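Long-range contacts in protein induced by osmotic stress (Scheffersomyces stipitis CBS 6054, PDB 5YWL), which binds NADP(+) and probably acts as a cinnamyl-alcohol dehydrogenase-like oxidoreductase of the dihydroflavonol-4-reductase subfamily: residues Ile19-Ser24 and Val241-Leu246; Ile95-Ile100 and Leu150-Ser155; Tyr194-Gln199 and Glu319-Asp324; Thr232-Asp237 and Asn263-Gly268. The protein carries 1 engineered substitution. One frame throughout, in Å; residues are numbered along the deposited sequence.

Contact 1: Ile19-Ser24 and Val241-Leu246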
loop_
_atom_site.group_PDB
_atom_site.type_symbol
_atom_site.label_atom_id
_atom_site.label_comp_id
_atom_site.label_asym_id
_atom_site.label_seq_id
_atom_site.Cartn_x
_atom_site.Cartn_y
_atom_site.Cartn_z
ATOM N N ILE A 19 0.216 -10.328 -5.087
ATOM C CA ILE A 19 0.770 -11.584 -5.540
ATOM C C ILE A 19 -0.348 -12.583 -5.782
ATOM O O ILE A 19 -0.335 -13.202 -6.755
ATOM C CB ILE A 19 1.817 -12.147 -4.557
ATOM C CG1 ILE A 19 3.125 -11.392 -4.664
ATOM C CG2 ILE A 19 2.077 -13.635 -4.741
ATOM C CD1 ILE A 19 3.936 -11.443 -3.426
ATOM N N ALA A 20 -1.295 -12.683 -4.884
ATOM C CA ALA A 20 -2.379 -13.599 -5.035
ATOM C C ALA A 20 -3.196 -13.281 -6.282
ATOM O O ALA A 20 -3.507 -14.166 -7.035
ATOM C CB ALA A 20 -3.274 -13.574 -3.853
ATOM N N LEU A 21 -3.491 -12.009 -6.486
ATOM C CA LEU A 21 -4.250 -11.641 -7.624
ATOM C C LEU A 21 -3.500 -12.015 -8.897
ATOM O O LEU A 21 -4.056 -12.565 -9.790
ATOM C CB LEU A 21 -4.514 -10.148 -7.617
ATOM C CG LEU A 21 -5.158 -9.508 -8.839
ATOM C CD1 LEU A 21 -6.595 -9.949 -8.903
ATOM C CD2 LEU A 21 -5.118 -8.004 -8.753
ATOM N N VAL A 22 -2.233 -11.682 -8.937
ATOM C CA VAL A 22 -1.475 -11.815 -10.129
ATOM C C VAL A 22 -1.332 -13.320 -10.538
ATOM O O VAL A 22 -1.554 -13.675 -11.649
ATOM C CB VAL A 22 -0.173 -11.053 -9.986
ATOM C CG1 VAL A 22 0.897 -11.570 -10.873
ATOM C CG2 VAL A 22 -0.398 -9.607 -10.198
ATOM N N LEU A 23 -1.072 -14.159 -9.553
ATOM C CA LEU A 23 -0.989 -15.578 -9.718
ATOM C C LEU A 23 -2.314 -16.115 -10.222
ATOM O O LEU A 23 -2.333 -16.981 -11.037
ATOM C CB LEU A 23 -0.595 -16.245 -8.424
ATOM C CG LEU A 23 0.800 -16.068 -7.893
ATOM C CD1 LEU A 23 1.047 -16.953 -6.703
ATOM C CD2 LEU A 23 1.809 -16.328 -8.954
ATOM N N SER A 24 -3.404 -15.533 -9.762
ATOM C CA SER A 24 -4.712 -15.929 -10.158
ATOM C C SER A 24 -4.962 -15.620 -11.605
ATOM O O SER A 24 -5.892 -16.101 -12.168
ATOM C CB SER A 24 -5.786 -15.345 -9.266
ATOM O OG SER A 24 -6.310 -14.159 -9.745
ATOM N N VAL A 241 -6.845 -2.084 -4.060
ATOM C CA VAL A 241 -5.508 -1.588 -4.263
ATOM C C VAL A 241 -4.691 -2.560 -5.158
ATOM O O VAL A 241 -3.976 -2.152 -6.001
ATOM C CB VAL A 241 -4.763 -1.243 -2.950
ATOM C CG1 VAL A 241 -3.347 -0.840 -3.218
ATOM C CG2 VAL A 241 -5.481 -0.187 -2.147
ATOM N N ALA A 242 -4.863 -3.845 -4.889
ATOM C CA ALA A 242 -4.211 -4.867 -5.634
ATOM C C ALA A 242 -4.638 -4.862 -7.089
ATOM O O ALA A 242 -3.850 -4.867 -7.909
ATOM C CB ALA A 242 -4.418 -6.233 -5.028
ATOM N N LYS A 243 -5.918 -4.768 -7.313
ATOM C CA LYS A 243 -6.483 -4.658 -8.613
ATOM C C LYS A 243 -6.006 -3.418 -9.337
ATOM O O LYS A 243 -5.823 -3.471 -10.453
ATOM C CB LYS A 243 -7.981 -4.728 -8.576
ATOM C CG LYS A 243 -8.467 -6.144 -8.695
ATOM C CD LYS A 243 -9.646 -6.519 -7.862
ATOM C CE LYS A 243 -10.841 -5.626 -7.957
ATOM N NZ LYS A 243 -12.081 -6.255 -7.562
ATOM N N ALA A 244 -5.805 -2.340 -8.625
ATOM C CA ALA A 244 -5.213 -1.148 -9.173
ATOM C C ALA A 244 -3.789 -1.394 -9.619
ATOM O O ALA A 244 -3.391 -0.881 -10.601
ATOM C CB ALA A 244 -5.289 0.009 -8.205
ATOM N N HIS A 245 -3.046 -2.187 -8.877
ATOM C CA HIS A 245 -1.695 -2.517 -9.284
ATOM C C HIS A 245 -1.704 -3.304 -10.612
ATOM O O HIS A 245 -0.909 -3.085 -11.424
ATOM C CB HIS A 245 -0.861 -3.202 -8.197
ATOM C CG HIS A 245 -0.317 -2.279 -7.154
ATOM N ND1 HIS A 245 -1.100 -1.650 -6.228
ATOM C CD2 HIS A 245 0.928 -1.852 -6.926
ATOM C CE1 HIS A 245 -0.357 -0.913 -5.446
ATOM N NE2 HIS A 245 0.879 -1.024 -5.848
ATOM N N LEU A 246 -2.651 -4.208 -10.752
ATOM C CA LEU A 246 -2.789 -5.013 -11.942
ATOM C C LEU A 246 -3.074 -4.165 -13.176
ATOM O O LEU A 246 -2.346 -4.196 -14.083
ATOM C CB LEU A 246 -3.934 -5.993 -11.773
ATOM C CG LEU A 246 -4.249 -6.851 -12.982
ATOM C CD1 LEU A 246 -3.035 -7.691 -13.298
ATOM C CD2 LEU A 246 -5.516 -7.668 -12.815
#

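Contact 2: Ile95-Ile100 and Leu150-Ser155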
loop_
_atom_site.group_PDB
_atom_site.type_symbol
_atom_site.label_atom_id
_atom_site.label_comp_id
_atom_site.label_asym_id
_atom_site.label_seq_id
_atom_site.Cartn_x
_atom_site.Cartn_y
_atom_site.Cartn_z
ATOM N N ILE A 95 14.812 7.565 7.733
ATOM C CA ILE A 95 13.532 7.527 7.067
ATOM C C ILE A 95 13.575 8.191 5.696
ATOM O O ILE A 95 13.297 7.555 4.744
ATOM C CB ILE A 95 12.433 8.162 7.941
ATOM C CG1 ILE A 95 12.204 7.315 9.184
ATOM C CG2 ILE A 95 11.145 8.315 7.182
ATOM C CD1 ILE A 95 10.991 7.656 9.955
ATOM N N LEU A 96 13.910 9.471 5.655
ATOM C CA LEU A 96 13.966 10.177 4.401
ATOM C C LEU A 96 14.993 9.670 3.406
ATOM O O LEU A 96 14.641 9.376 2.341
ATOM C CB LEU A 96 14.209 11.647 4.608
ATOM C CG LEU A 96 13.129 12.545 5.105
ATOM C CD1 LEU A 96 13.620 13.930 4.915
ATOM C CD2 LEU A 96 11.812 12.345 4.418
ATOM N N ILE A 97 16.243 9.558 3.793
ATOM C CA ILE A 97 17.256 9.097 2.866
ATOM C C ILE A 97 17.046 7.690 2.360
ATOM O O ILE A 97 17.072 7.474 1.208
ATOM C CB ILE A 97 18.681 9.404 3.339
ATOM C CG1 ILE A 97 18.933 10.889 3.185
ATOM C CG2 ILE A 97 19.721 8.672 2.535
ATOM C CD1 ILE A 97 20.012 11.387 4.073
ATOM N N PRO A 98 16.703 6.774 3.220
ATOM C CA PRO A 98 16.391 5.438 2.774
ATOM C C PRO A 98 15.215 5.387 1.855
ATOM O O PRO A 98 15.240 4.554 0.991
ATOM C CB PRO A 98 16.074 4.685 4.054
ATOM C CG PRO A 98 16.783 5.408 5.085
ATOM C CD PRO A 98 16.998 6.799 4.641
ATOM N N ALA A 99 14.200 6.175 2.094
ATOM C CA ALA A 99 13.107 6.150 1.194
ATOM C C ALA A 99 13.532 6.667 -0.182
ATOM O O ALA A 99 13.334 6.007 -1.151
ATOM C CB ALA A 99 11.958 6.943 1.750
ATOM N N ILE A 100 14.150 7.822 -0.222
ATOM C CA ILE A 100 14.536 8.421 -1.467
ATOM C C ILE A 100 15.563 7.600 -2.231
ATOM O O ILE A 100 15.405 7.341 -3.367
ATOM C CB ILE A 100 15.097 9.837 -1.278
ATOM C CG1 ILE A 100 14.045 10.760 -0.709
ATOM C CG2 ILE A 100 15.535 10.426 -2.594
ATOM C CD1 ILE A 100 14.537 11.954 0.001
ATOM N N LEU A 150 4.410 19.648 1.865
ATOM C CA LEU A 150 5.337 19.496 2.926
ATOM C C LEU A 150 6.797 19.643 2.463
ATOM O O LEU A 150 7.179 19.066 1.538
ATOM C CB LEU A 150 5.132 18.133 3.549
ATOM C CG LEU A 150 6.001 17.810 4.741
ATOM C CD1 LEU A 150 5.654 18.751 5.850
ATOM C CD2 LEU A 150 5.794 16.346 5.140
ATOM N N SER A 151 7.577 20.466 3.124
ATOM C CA SER A 151 8.966 20.674 2.760
ATOM C C SER A 151 9.896 19.641 3.318
ATOM O O SER A 151 9.585 18.980 4.244
ATOM C CB SER A 151 9.474 22.086 3.072
ATOM O OG SER A 151 9.739 22.287 4.409
ATOM N N TYR A 152 11.075 19.573 2.731
ATOM C CA TYR A 152 12.055 18.653 3.151
ATOM C C TYR A 152 12.408 18.993 4.557
ATOM O O TYR A 152 12.507 18.150 5.359
ATOM C CB TYR A 152 13.289 18.703 2.280
ATOM C CG TYR A 152 14.298 17.645 2.560
ATOM C CD1 TYR A 152 15.294 17.849 3.459
ATOM C CD2 TYR A 152 14.280 16.458 1.884
ATOM C CE1 TYR A 152 16.240 16.873 3.678
ATOM C CE2 TYR A 152 15.191 15.484 2.123
ATOM C CZ TYR A 152 16.177 15.703 3.013
ATOM O OH TYR A 152 17.061 14.748 3.243
ATOM N N GLU A 153 12.552 20.262 4.811
ATOM C CA GLU A 153 12.910 20.710 6.106
ATOM C C GLU A 153 11.897 20.387 7.186
ATOM O O GLU A 153 12.233 19.786 8.133
ATOM C CB GLU A 153 13.153 22.199 6.080
ATOM C CG GLU A 153 13.599 22.667 7.417
ATOM C CD GLU A 153 15.071 22.846 7.441
ATOM O OE1 GLU A 153 15.478 23.884 6.931
ATOM O OE2 GLU A 153 15.786 21.936 7.921
ATOM N N GLN A 154 10.653 20.697 6.950
ATOM C CA GLN A 154 9.601 20.333 7.869
ATOM C C GLN A 154 9.489 18.821 8.068
ATOM O O GLN A 154 9.186 18.390 9.087
ATOM C CB GLN A 154 8.268 20.990 7.534
ATOM C CG GLN A 154 7.913 21.236 6.061
ATOM C CD GLN A 154 6.786 22.272 5.848
ATOM O OE1 GLN A 154 6.281 22.461 4.758
ATOM N NE2 GLN A 154 6.399 22.920 6.927
ATOM N N SER A 155 9.780 18.049 7.051
ATOM C CA SER A 155 9.600 16.624 7.091
ATOM C C SER A 155 10.471 15.958 8.135
ATOM O O SER A 155 10.096 15.008 8.684
ATOM C CB SER A 155 9.688 15.993 5.722
ATOM O OG SER A 155 10.944 15.659 5.359
#

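Contact 3: Tyr194-Gln199 and Glu319-Asp324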
loop_
_atom_site.group_PDB
_atom_site.type_symbol
_atom_site.label_atom_id
_atom_site.label_comp_id
_atom_site.label_asym_id
_atom_site.label_seq_id
_atom_site.Cartn_x
_atom_site.Cartn_y
_atom_site.Cartn_z
ATOM N N TYR A 194 -6.079 4.945 3.743
ATOM C CA TYR A 194 -6.012 3.917 4.783
ATOM C C TYR A 194 -6.489 2.584 4.184
ATOM O O TYR A 194 -7.562 2.510 3.713
ATOM C CB TYR A 194 -6.887 4.241 5.992
ATOM C CG TYR A 194 -6.552 5.489 6.801
ATOM C CD1 TYR A 194 -6.744 6.751 6.288
ATOM C CD2 TYR A 194 -6.031 5.384 8.099
ATOM C CE1 TYR A 194 -6.404 7.866 7.020
ATOM C CE2 TYR A 194 -5.716 6.514 8.854
ATOM C CZ TYR A 194 -5.908 7.742 8.305
ATOM O OH TYR A 194 -5.584 8.837 9.000
ATOM N N ILE A 195 -5.678 1.573 4.254
ATOM C CA ILE A 195 -6.030 0.287 3.737
ATOM C C ILE A 195 -6.632 -0.693 4.791
ATOM O O ILE A 195 -6.061 -0.926 5.812
ATOM C CB ILE A 195 -4.872 -0.391 2.982
ATOM C CG1 ILE A 195 -4.243 0.513 1.925
ATOM C CG2 ILE A 195 -5.304 -1.691 2.390
ATOM C CD1 ILE A 195 -3.089 -0.114 1.246
ATOM N N PHE A 196 -7.779 -1.236 4.460
ATOM C CA PHE A 196 -8.526 -2.224 5.221
ATOM C C PHE A 196 -8.767 -3.457 4.359
ATOM O O PHE A 196 -8.731 -3.410 3.177
ATOM C CB PHE A 196 -9.896 -1.716 5.609
ATOM C CG PHE A 196 -9.929 -0.633 6.633
ATOM C CD1 PHE A 196 -10.094 0.659 6.264
ATOM C CD2 PHE A 196 -10.006 -0.925 7.939
ATOM C CE1 PHE A 196 -10.187 1.673 7.158
ATOM C CE2 PHE A 196 -10.133 0.073 8.864
ATOM C CZ PHE A 196 -10.189 1.395 8.454
ATOM N N GLY A 197 -9.057 -4.561 5.006
ATOM C CA GLY A 197 -9.353 -5.780 4.343
ATOM C C GLY A 197 -8.613 -7.002 4.786
ATOM O O GLY A 197 -7.646 -6.918 5.439
ATOM N N PRO A 198 -9.110 -8.181 4.418
ATOM C CA PRO A 198 -8.521 -9.445 4.866
ATOM C C PRO A 198 -7.152 -9.632 4.291
ATOM O O PRO A 198 -6.819 -9.064 3.319
ATOM C CB PRO A 198 -9.418 -10.477 4.249
ATOM C CG PRO A 198 -9.889 -9.832 3.028
ATOM C CD PRO A 198 -10.110 -8.426 3.393
ATOM N N GLN A 199 -6.366 -10.418 4.958
ATOM C CA GLN A 199 -5.105 -10.850 4.440
ATOM C C GLN A 199 -5.243 -11.949 3.358
ATOM O O GLN A 199 -6.186 -12.660 3.330
ATOM C CB GLN A 199 -4.162 -11.238 5.555
ATOM C CG GLN A 199 -3.928 -10.215 6.665
ATOM C CD GLN A 199 -2.468 -9.914 6.823
ATOM O OE1 GLN A 199 -1.896 -9.043 6.176
ATOM N NE2 GLN A 199 -1.847 -10.664 7.652
ATOM N N GLU A 319 -18.195 -1.658 4.956
ATOM C CA GLU A 319 -18.731 -2.680 5.795
ATOM C C GLU A 319 -18.191 -4.021 5.357
ATOM O O GLU A 319 -17.722 -4.760 6.148
ATOM C CB GLU A 319 -20.234 -2.679 5.816
ATOM C CG GLU A 319 -20.815 -3.847 6.590
ATOM C CD GLU A 319 -22.227 -3.644 7.103
ATOM O OE1 GLU A 319 -22.740 -4.554 7.688
ATOM O OE2 GLU A 319 -22.817 -2.637 6.905
ATOM N N THR A 320 -18.189 -4.247 4.067
ATOM C CA THR A 320 -17.699 -5.448 3.527
ATOM C C THR A 320 -16.220 -5.641 3.819
ATOM O O THR A 320 -15.841 -6.716 4.261
ATOM C CB THR A 320 -18.021 -5.620 2.032
ATOM O OG1 THR A 320 -19.404 -5.463 1.806
ATOM C CG2 THR A 320 -17.634 -6.944 1.560
ATOM N N SER A 321 -15.421 -4.607 3.626
ATOM C CA SER A 321 -14.007 -4.696 3.888
ATOM C C SER A 321 -13.730 -5.015 5.387
ATOM O O SER A 321 -13.051 -5.910 5.672
ATOM C CB SER A 321 -13.315 -3.377 3.514
ATOM O OG SER A 321 -11.969 -3.386 3.751
ATOM N N VAL A 322 -14.321 -4.274 6.280
ATOM C CA VAL A 322 -14.188 -4.497 7.684
ATOM C C VAL A 322 -14.709 -5.889 8.090
ATOM O O VAL A 322 -14.036 -6.569 8.743
ATOM C CB VAL A 322 -14.930 -3.415 8.491
ATOM C CG1 VAL A 322 -15.059 -3.775 9.968
ATOM C CG2 VAL A 322 -14.299 -2.056 8.330
ATOM N N VAL A 323 -15.887 -6.281 7.649
ATOM C CA VAL A 323 -16.451 -7.557 8.025
ATOM C C VAL A 323 -15.528 -8.658 7.561
ATOM O O VAL A 323 -15.257 -9.487 8.302
ATOM C CB VAL A 323 -17.898 -7.819 7.496
ATOM C CG1 VAL A 323 -18.292 -9.314 7.546
ATOM C CG2 VAL A 323 -18.901 -7.050 8.308
ATOM N N ASP A 324 -15.047 -8.579 6.352
ATOM C CA ASP A 324 -14.169 -9.575 5.815
ATOM C C ASP A 324 -12.886 -9.681 6.662
ATOM O O ASP A 324 -12.419 -10.763 6.887
ATOM C CB ASP A 324 -13.805 -9.295 4.361
ATOM C CG ASP A 324 -14.937 -9.591 3.357
ATOM O OD1 ASP A 324 -15.943 -10.153 3.691
ATOM O OD2 ASP A 324 -14.801 -9.227 2.237
#

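Contact 4: Thr232-Asp237 and Asn263-Gly268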
loop_
_atom_site.group_PDB
_atom_site.type_symbol
_atom_site.label_atom_id
_atom_site.label_comp_id
_atom_site.label_asym_id
_atom_site.label_seq_id
_atom_site.Cartn_x
_atom_site.Cartn_y
_atom_site.Cartn_z
ATOM N N THR A 232 -9.895 8.946 11.795
ATOM C CA THR A 232 -10.786 9.336 10.699
ATOM C C THR A 232 -10.049 9.705 9.404
ATOM O O THR A 232 -8.987 10.276 9.445
ATOM C CB THR A 232 -11.723 10.464 11.109
ATOM O OG1 THR A 232 -12.554 10.834 10.025
ATOM C CG2 THR A 232 -10.951 11.636 11.535
ATOM N N GLY A 233 -10.632 9.357 8.272
ATOM C CA GLY A 233 -10.062 9.570 6.964
ATOM C C GLY A 233 -10.832 8.808 5.906
ATOM O O GLY A 233 -11.931 8.407 6.172
ATOM N N THR A 234 -10.232 8.605 4.745
ATOM C CA THR A 234 -10.769 7.741 3.720
ATOM C C THR A 234 -10.177 6.346 3.742
ATOM O O THR A 234 -9.072 6.162 4.058
ATOM C CB THR A 234 -10.655 8.300 2.281
ATOM O OG1 THR A 234 -9.318 8.538 1.926
ATOM C CG2 THR A 234 -11.385 9.496 2.123
ATOM N N PHE A 235 -10.962 5.386 3.364
ATOM C CA PHE A 235 -10.520 4.023 3.285
ATOM C C PHE A 235 -10.487 3.560 1.829
ATOM O O PHE A 235 -11.165 4.091 1.033
ATOM C CB PHE A 235 -11.368 3.079 4.201
ATOM C CG PHE A 235 -12.287 2.118 3.451
ATOM C CD1 PHE A 235 -13.479 2.533 2.979
ATOM C CD2 PHE A 235 -11.851 0.890 3.108
ATOM C CE1 PHE A 235 -14.280 1.692 2.235
ATOM C CE2 PHE A 235 -12.611 0.042 2.367
ATOM C CZ PHE A 235 -13.847 0.446 1.935
ATOM N N ILE A 236 -9.771 2.482 1.621
ATOM C CA ILE A 236 -9.796 1.627 0.477
ATOM C C ILE A 236 -9.510 0.177 0.831
ATOM O O ILE A 236 -8.725 -0.072 1.638
ATOM C CB ILE A 236 -8.757 2.122 -0.586
ATOM C CG1 ILE A 236 -8.919 1.405 -1.920
ATOM C CG2 ILE A 236 -7.365 1.960 -0.100
ATOM C CD1 ILE A 236 -10.196 1.622 -2.658
ATOM N N ASP A 237 -10.147 -0.750 0.178
ATOM C CA ASP A 237 -9.921 -2.181 0.393
ATOM C C ASP A 237 -8.628 -2.669 -0.237
ATOM O O ASP A 237 -8.339 -2.354 -1.344
ATOM C CB ASP A 237 -11.101 -3.037 -0.071
ATOM C CG ASP A 237 -10.996 -4.499 0.373
ATOM O OD1 ASP A 237 -10.321 -5.256 -0.253
ATOM O OD2 ASP A 237 -11.618 -4.816 1.322
ATOM N N ASN A 263 -11.743 5.429 -1.377
ATOM C CA ASN A 263 -13.176 5.197 -1.390
ATOM C C ASN A 263 -13.961 6.126 -0.443
ATOM O O ASN A 263 -13.945 7.254 -0.624
ATOM C CB ASN A 263 -13.528 3.740 -1.206
ATOM C CG ASN A 263 -14.954 3.378 -1.653
ATOM O OD1 ASN A 263 -15.656 4.173 -2.197
ATOM N ND2 ASN A 263 -15.358 2.167 -1.344
ATOM N N THR A 264 -14.616 5.615 0.555
ATOM C CA THR A 264 -15.466 6.400 1.445
ATOM C C THR A 264 -14.819 6.866 2.785
ATOM O O THR A 264 -13.891 6.299 3.246
ATOM C CB THR A 264 -16.767 5.660 1.757
ATOM O OG1 THR A 264 -16.465 4.400 2.259
ATOM C CG2 THR A 264 -17.610 5.514 0.567
ATOM N N ARG A 265 -15.370 7.893 3.370
ATOM C CA ARG A 265 -14.941 8.405 4.641
ATOM C C ARG A 265 -15.440 7.555 5.818
ATOM O O ARG A 265 -16.487 6.993 5.763
ATOM C CB ARG A 265 -15.354 9.849 4.837
ATOM C CG ARG A 265 -14.639 10.822 3.973
ATOM C CD ARG A 265 -14.062 11.933 4.764
ATOM N NE ARG A 265 -13.415 12.810 3.862
ATOM C CZ ARG A 265 -12.214 13.282 4.020
ATOM N NH1 ARG A 265 -11.725 14.054 3.148
ATOM N NH2 ARG A 265 -11.543 13.014 5.055
ATOM N N PHE A 266 -14.658 7.493 6.853
ATOM C CA PHE A 266 -14.995 6.791 8.049
ATOM C C PHE A 266 -14.399 7.487 9.263
ATOM O O PHE A 266 -13.467 8.200 9.163
ATOM C CB PHE A 266 -14.476 5.361 8.008
ATOM C CG PHE A 266 -12.990 5.272 8.141
ATOM C CD1 PHE A 266 -12.187 5.433 7.048
ATOM C CD2 PHE A 266 -12.423 5.086 9.367
ATOM C CE1 PHE A 266 -10.824 5.380 7.142
ATOM C CE2 PHE A 266 -11.049 5.039 9.495
ATOM C CZ PHE A 266 -10.247 5.179 8.393
ATOM N N ASN A 267 -14.963 7.187 10.405
ATOM C CA ASN A 267 -14.366 7.443 11.677
ATOM C C ASN A 267 -14.546 6.255 12.632
ATOM O O ASN A 267 -15.044 5.236 12.238
ATOM C CB ASN A 267 -14.783 8.783 12.248
ATOM C CG ASN A 267 -16.200 8.801 12.788
ATOM O OD1 ASN A 267 -16.767 7.803 13.116
ATOM N ND2 ASN A 267 -16.708 9.953 12.933
ATOM N N GLY A 268 -14.121 6.419 13.882
ATOM C CA GLY A 268 -14.181 5.375 14.856
ATOM C C GLY A 268 -15.597 4.880 15.089
ATOM O O GLY A 268 -15.808 3.743 15.242
HETATM O O HOH W 1 -12.466 12.049 7.543
#

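Contact 1: Ile19-Ser24 and Val241-Leu246
L21 sets CG opposite its backbone N, with chi1 at 172°. This sends CD2 into the turn formed by A242, K243 and L246, and this one methyl makes most of the contact. It rests on the backbone of the second helix, with L21 CD2 3.5 Å from A242 O and 3.6 Å from K243 CA. The side of K243 touches it too, its CG 3.8 Å from L21 CD2, and L246 closes in with CB, also 3.8 Å from L21 CD2. The side chain of A242 adds its CB, 4.2 Å from L21 CD2. V22 adds a looser touch, its CG2 lying 4.5 Å from L246 CD1. No hydrogen bond crosses between 19-24 and 241-246, which therefore meet by apolar packing. S24 OG bonds back to L21 O. In the second helix V241 O receives H245 N and H245 ND1 from opposite faces of its carbonyl plane. H245 ND1 lies 2.9 Å from V241 O, which is in the plane of the imidazole. H245 NE2 is held by T123 OG1, which fixes the ring at both nitrogens. K243 extends away from L21 and makes a cation-pi contact with F313. The short segments cross at -51°, with their axes 9.4 Å apart. I19 and V22 pack on V29 of strand 28-33, and H245 packs on V190 of strand 186-192. Helix 13-23 carries L14, an NADP(+)-binding residue on which V241 and H245 rest. Two helices packed side by side on a parallel sheet are characteristic of the Rossmann fold of this family.

Contact 2: Ile95-Ile100 and Leu150-Ser155
A CH-pi contact between L96 and Y152 joins helix 91-113 to the short, weakly bonded helix 152-155. It lies near the NADP(+) site, with the L96 side chain about 8 Å from those of Y163 and K167. L96 CD1 sits over one face of the Y152 ring, 3.8 Å from the centroid and somewhat off centre toward CE2 and CZ. I100 CD1 comes to the ring edge instead, 4.2 Å from Y152 CE2. With chi1 at -173°, the tyrosine swings its ring out from its own helix toward these two side chains. L96 CD1 also meets S155 OG at 3.2 Å. S155 OG is already used, donating to Y152 O at 2.9 Å. S151 and Q154 form a capping box at the helix start. In it S151 N donates to Q154 OE1, while the place of S151 OG is less sure. The phenol OH bonds to E92 OE1. With an alanine here instead of Y152, L96 CD1 would probably lose the ring face it rests on, and E92 this partner. No hydrogen bond links the two segments. Their attraction is apolar and CH-pi, while the S155 hydroxyl is satisfied by Y152 O and the Y152 phenol by E92.

Contact 3: Tyr194-Gln199 and Glu319-Asp324
The end of strand 194-196, which holds the NADP(+)-binding I195, and the loop after it pack against helix 318-330 through F196, G197 and P198. S321 carries the centre of the contact. Its OG, placed opposite the backbone N by a chi1 of 179°, reaches over the F196-G197 peptide. S321 OG lies 3.2 Å from F196 CB and 3.4 Å from G197 N. The angle at that nitrogen is poor, so no hydrogen bond forms there. The hydroxyl bonds to D237 OD2 instead. The backbones come very near here, with G197 CA 4.8 Å from S321 CA. G197 has a phi of 130°, where any CB would be jammed against the carbonyl O of F196. One turn along, P198 and D324 lie side by side, with P198 CD 3.9 Å from D324 CB. D324 OD2 forms a salt bridge to R239 NH1. V322 touches more loosely, its CG2 lying 4.5 Å from F196 CD2. V322 also rests on L271 and V274 of helix 268-278. Besides helix 318-330, segment 194-199 meets helices 13-23, 215-219 and 238-250, and strand 194-196 runs parallel to its neighbour 234-237.

Contact 4: Thr232-Asp237 and Asn263-Gly268
A short antiparallel beta pairing joins the residues around G233 and T234 to strand 265-267, and its inner side is much tighter than its outer one. G233 and F266 form the hydrogen-bonded pair, with F266 N 3.0 Å from G233 O and G233 N 3.2 Å from F266 O. F266 has chi1 at 72°, with CG between the backbone N and the carbonyl carbon. This folds the ring back on its partner strand. G233 N lies over one face, T234 C lies at the edge, and F266 CE1 is 3.8 Å from F235 CB. F196 meets the same ring edge-to-face. A serine in place of F266 would probably open a gap beside G233 and F235 and leave F196 without its aromatic partner. Further on, N263 N donates to F235 O at 2.8 Å, and F235 N to T264 O. The more open side is made by T232, T264, R265 and a water. T264 OG1 lies at the F235 ring edge, 3.5 Å from F235 CE1. T234 CG2 lies over one face of the R265 guanidinium, whose NH2 also bonds to L135 O. T232 is exposed, yet its OG1 donates to F266 O at 2.9 Å. The water donates to T232 OG1 and accepts from R265 NH2, 2.8 Å from each.

How the contacts relate
From the N terminus, helix 13-23 opens contact 1, which closes only at helix 238-250. Contact 2 opens and closes inside that loop, joining helix 91-113 to 152-155. It lies across the chain's centre from contacts 1 and 3 and touches no other contact. Contact 3 opens at strand 194-196, before contact 1 closes, and ends on helix 318-330, so the two cross. Contact 4 is nested within contact 3 and also crosses contact 1. Strands 194-196 and 234-237 are neighbours in one small parallel sheet, which unites contacts 3 and 4. V241 links contact 1 to both by packing on I195 and I236. Contact 3 ties the small sheet to helix 318-330, while contacts 1 and 2 join helices within the Rossmann part.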